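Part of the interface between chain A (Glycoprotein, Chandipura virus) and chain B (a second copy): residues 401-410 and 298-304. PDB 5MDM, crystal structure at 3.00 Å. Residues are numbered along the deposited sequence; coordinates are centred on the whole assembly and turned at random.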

# COMPACT_ATOMS: atom_id res chain seq x y z
N HIS A 401 7.87 -4.13 10.74
CA HIS A 401 7.78 -5.10 9.66
C HIS A 401 6.33 -5.38 9.27
O HIS A 401 6.05 -5.68 8.11
N GLU A 402 5.42 -5.26 10.23
CA GLU A 402 4.01 -5.56 9.96
C GLU A 402 3.44 -4.61 8.92
O GLU A 402 2.54 -4.97 8.16
N LEU A 403 3.99 -3.40 8.88
CA LEU A 403 3.51 -2.38 7.96
C LEU A 403 3.96 -2.63 6.53
O LEU A 403 3.22 -2.37 5.58
N SER A 404 5.18 -3.14 6.36
CA SER A 404 5.74 -3.34 5.02
C SER A 404 5.70 -4.79 4.53
O SER A 404 6.08 -5.07 3.40
N GLU A 405 5.22 -5.71 5.37
CA GLU A 405 5.10 -7.11 4.96
C GLU A 405 3.88 -7.35 4.08
O GLU A 405 2.75 -7.10 4.49
N ALA A 406 4.14 -7.83 2.87
CA ALA A 406 3.10 -8.02 1.86
C ALA A 406 2.33 -9.32 2.07
O ALA A 406 2.91 -10.34 2.43
N ASN A 407 1.03 -9.27 1.82
CA ASN A 407 0.17 -10.44 1.94
C ASN A 407 -0.77 -10.54 0.75
O ASN A 407 -1.37 -9.54 0.35
N PRO A 408 -0.90 -11.75 0.17
CA PRO A 408 -1.74 -11.98 -1.01
C PRO A 408 -3.22 -11.71 -0.74
O PRO A 408 -3.65 -11.64 0.41
N LEU A 409 -4.00 -11.54 -1.81
CA LEU A 409 -5.42 -11.24 -1.67
C LEU A 409 -6.31 -12.39 -2.13
O LEU A 409 -5.83 -13.37 -2.69
N ASP A 410 -7.61 -12.24 -1.90
CA ASP A 410 -8.63 -13.22 -2.28
C ASP A 410 -8.34 -14.62 -1.71
O ASP A 410 -9.10 -15.15 -0.90
N GLU B 298 -0.21 -9.40 -7.31
CA GLU B 298 0.88 -9.50 -6.35
C GLU B 298 0.37 -9.21 -4.94
O GLU B 298 -0.59 -8.45 -4.78
N PRO B 299 1.00 -9.80 -3.92
CA PRO B 299 0.61 -9.55 -2.53
C PRO B 299 0.77 -8.08 -2.14
O PRO B 299 1.65 -7.39 -2.67
N LEU B 300 -0.08 -7.62 -1.22
CA LEU B 300 -0.14 -6.22 -0.83
C LEU B 300 0.19 -6.02 0.64
O LEU B 300 -0.29 -6.76 1.50
N SER B 301 1.00 -5.00 0.93
CA SER B 301 1.30 -4.61 2.30
C SER B 301 0.36 -3.47 2.70
O SER B 301 -0.21 -2.81 1.83
N PRO B 302 0.20 -3.24 4.00
CA PRO B 302 -0.62 -2.11 4.45
C PRO B 302 -0.09 -0.78 3.90
O PRO B 302 -0.86 0.15 3.69
N LEU B 303 1.22 -0.72 3.67
CA LEU B 303 1.85 0.47 3.10
C LEU B 303 1.37 0.71 1.66
O LEU B 303 0.95 1.83 1.29
N ASP B 304 1.44 -0.35 0.86
CA ASP B 304 0.87 -0.35 -0.49
C ASP B 304 -0.56 0.16 -0.47
O ASP B 304 -0.95 0.98 -1.31

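Three backbone hydrogen bonds cross the contact, and side chains pack around them. N407(A) and L300(B) form a single antiparallel bridge. N407(A) N donates to L300(B) O at 2.9 Å, and L300(B) N donates to N407(A) O at 2.8 Å. Further along, L303(B) N donates to L403(A) O at 3.2 Å.

L300(B) has the largest area covered by the other stretch. Its CA-to-CB bond points sideways. Chi1 lies between wells at -104° and chi2 is p. Its CD2 meets L409(A) CD1 at 3.8 Å. L409(A), rotamer m, t, also leaves its backbone sideways, but its end comes nearer and makes this apolar contact.

P299(B) is covered almost as much and points toward chain A. Its CB lies 3.9 Å from A406(A) CB and 4.0 Å from P408(A) CD. The same CB is 3.4 Å from N407(A) C, so the proline rests on backbone as well as on side chains.

P302(B) is the next most covered residue and also points toward chain A. Its CD sits 3.2 Å from L403(A) O, and its CG is 3.6 Å from E402(A) O. L403(A), rotamer m, t, points sideways; its CD2 reaches P302(B) CB at 4.3 Å.

S301(B), chi1 p, points toward chain A, with CB 3.6 Å from S404(A) O. Its polar partner lies within its own chain. D304(B) N donates to S301(B) OG at 3.0 Å, capping the helix, and S301(B) N donates to D304(B) OD2 at 2.9 Å. No side chain donates or accepts a hydrogen bond between the two stretches. The side-chain to side-chain contacts described here are apolar, other side-chain carbons rest on backbone oxygens, and the hydrogen bonds across the contact are all backbone to backbone.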

# COMPACT_ATOMS: atom_id res chain seq x y z
CB HIS A 401 8.49 -6.40 10.02
CG HIS A 401 7.89 -7.12 11.19
ND1 HIS A 401 7.98 -6.66 12.48
CD2 HIS A 401 7.18 -8.27 11.25
CE1 HIS A 401 7.36 -7.49 13.29
NE2 HIS A 401 6.86 -8.48 12.57
CB GLU A 402 3.18 -5.47 11.24
CG GLU A 402 3.79 -6.19 12.41
CD GLU A 402 4.16 -5.24 13.52
OE1 GLU A 402 5.03 -4.38 13.30
OE2 GLU A 402 3.56 -5.35 14.62
CB LEU A 403 3.97 -1.00 8.42
CG LEU A 403 3.13 -0.44 9.57
CD1 LEU A 403 3.68 0.89 10.04
CD2 LEU A 403 1.68 -0.29 9.14
CB SER A 404 7.16 -2.78 4.93
OG SER A 404 7.95 -3.17 6.03
CB GLU A 405 5.10 -8.04 6.17
CG GLU A 405 6.49 -8.48 6.60
CD GLU A 405 6.49 -9.28 7.89
OE1 GLU A 405 5.45 -9.29 8.58
OE2 GLU A 405 7.53 -9.89 8.21
CB ALA A 406 3.71 -7.98 0.47
CB ASN A 407 -0.64 -10.37 3.23
CG ASN A 407 0.23 -10.28 4.47
OD1 ASN A 407 1.23 -10.99 4.58
ND2 ASN A 407 -0.14 -9.40 5.39
CB PRO A 408 -1.53 -13.47 -1.29
CG PRO A 408 -1.13 -14.05 0.02
CD PRO A 408 -0.30 -12.99 0.68
CB LEU A 409 -5.77 -9.96 -2.42
CG LEU A 409 -5.04 -8.71 -1.93
CD1 LEU A 409 -5.60 -7.47 -2.60
CD2 LEU A 409 -5.15 -8.61 -0.42
CB ASP A 410 -8.80 -13.29 -3.80
CG ASP A 410 -8.83 -11.91 -4.45
OD1 ASP A 410 -9.38 -10.97 -3.84
OD2 ASP A 410 -8.29 -11.77 -5.57
CB GLU B 298 2.00 -8.51 -6.71
CG GLU B 298 2.61 -8.73 -8.08
CD GLU B 298 3.81 -7.84 -8.33
OE1 GLU B 298 4.04 -6.90 -7.53
OE2 GLU B 298 4.53 -8.08 -9.32
CB PRO B 299 1.59 -10.43 -1.73
CG PRO B 299 2.73 -10.67 -2.65
CD PRO B 299 2.13 -10.75 -4.01
CB LEU B 300 -1.53 -5.66 -1.11
CG LEU B 300 -1.71 -4.77 -2.33
CD1 LEU B 300 -1.11 -5.42 -3.55
CD2 LEU B 300 -3.19 -4.51 -2.54
CB SER B 301 2.74 -4.13 2.41
OG SER B 301 2.86 -2.80 1.94
CB PRO B 302 -0.47 -2.16 5.97
CG PRO B 302 -0.26 -3.60 6.27
CD PRO B 302 0.57 -4.13 5.12
CB LEU B 303 3.36 0.29 3.16
CG LEU B 303 4.23 1.52 2.91
CD1 LEU B 303 3.75 2.71 3.73
CD2 LEU B 303 5.67 1.16 3.24
CB ASP B 304 0.87 -1.77 -1.07
CG ASP B 304 2.25 -2.31 -1.31
OD1 ASP B 304 3.16 -1.51 -1.63
OD2 ASP B 304 2.43 -3.54 -1.17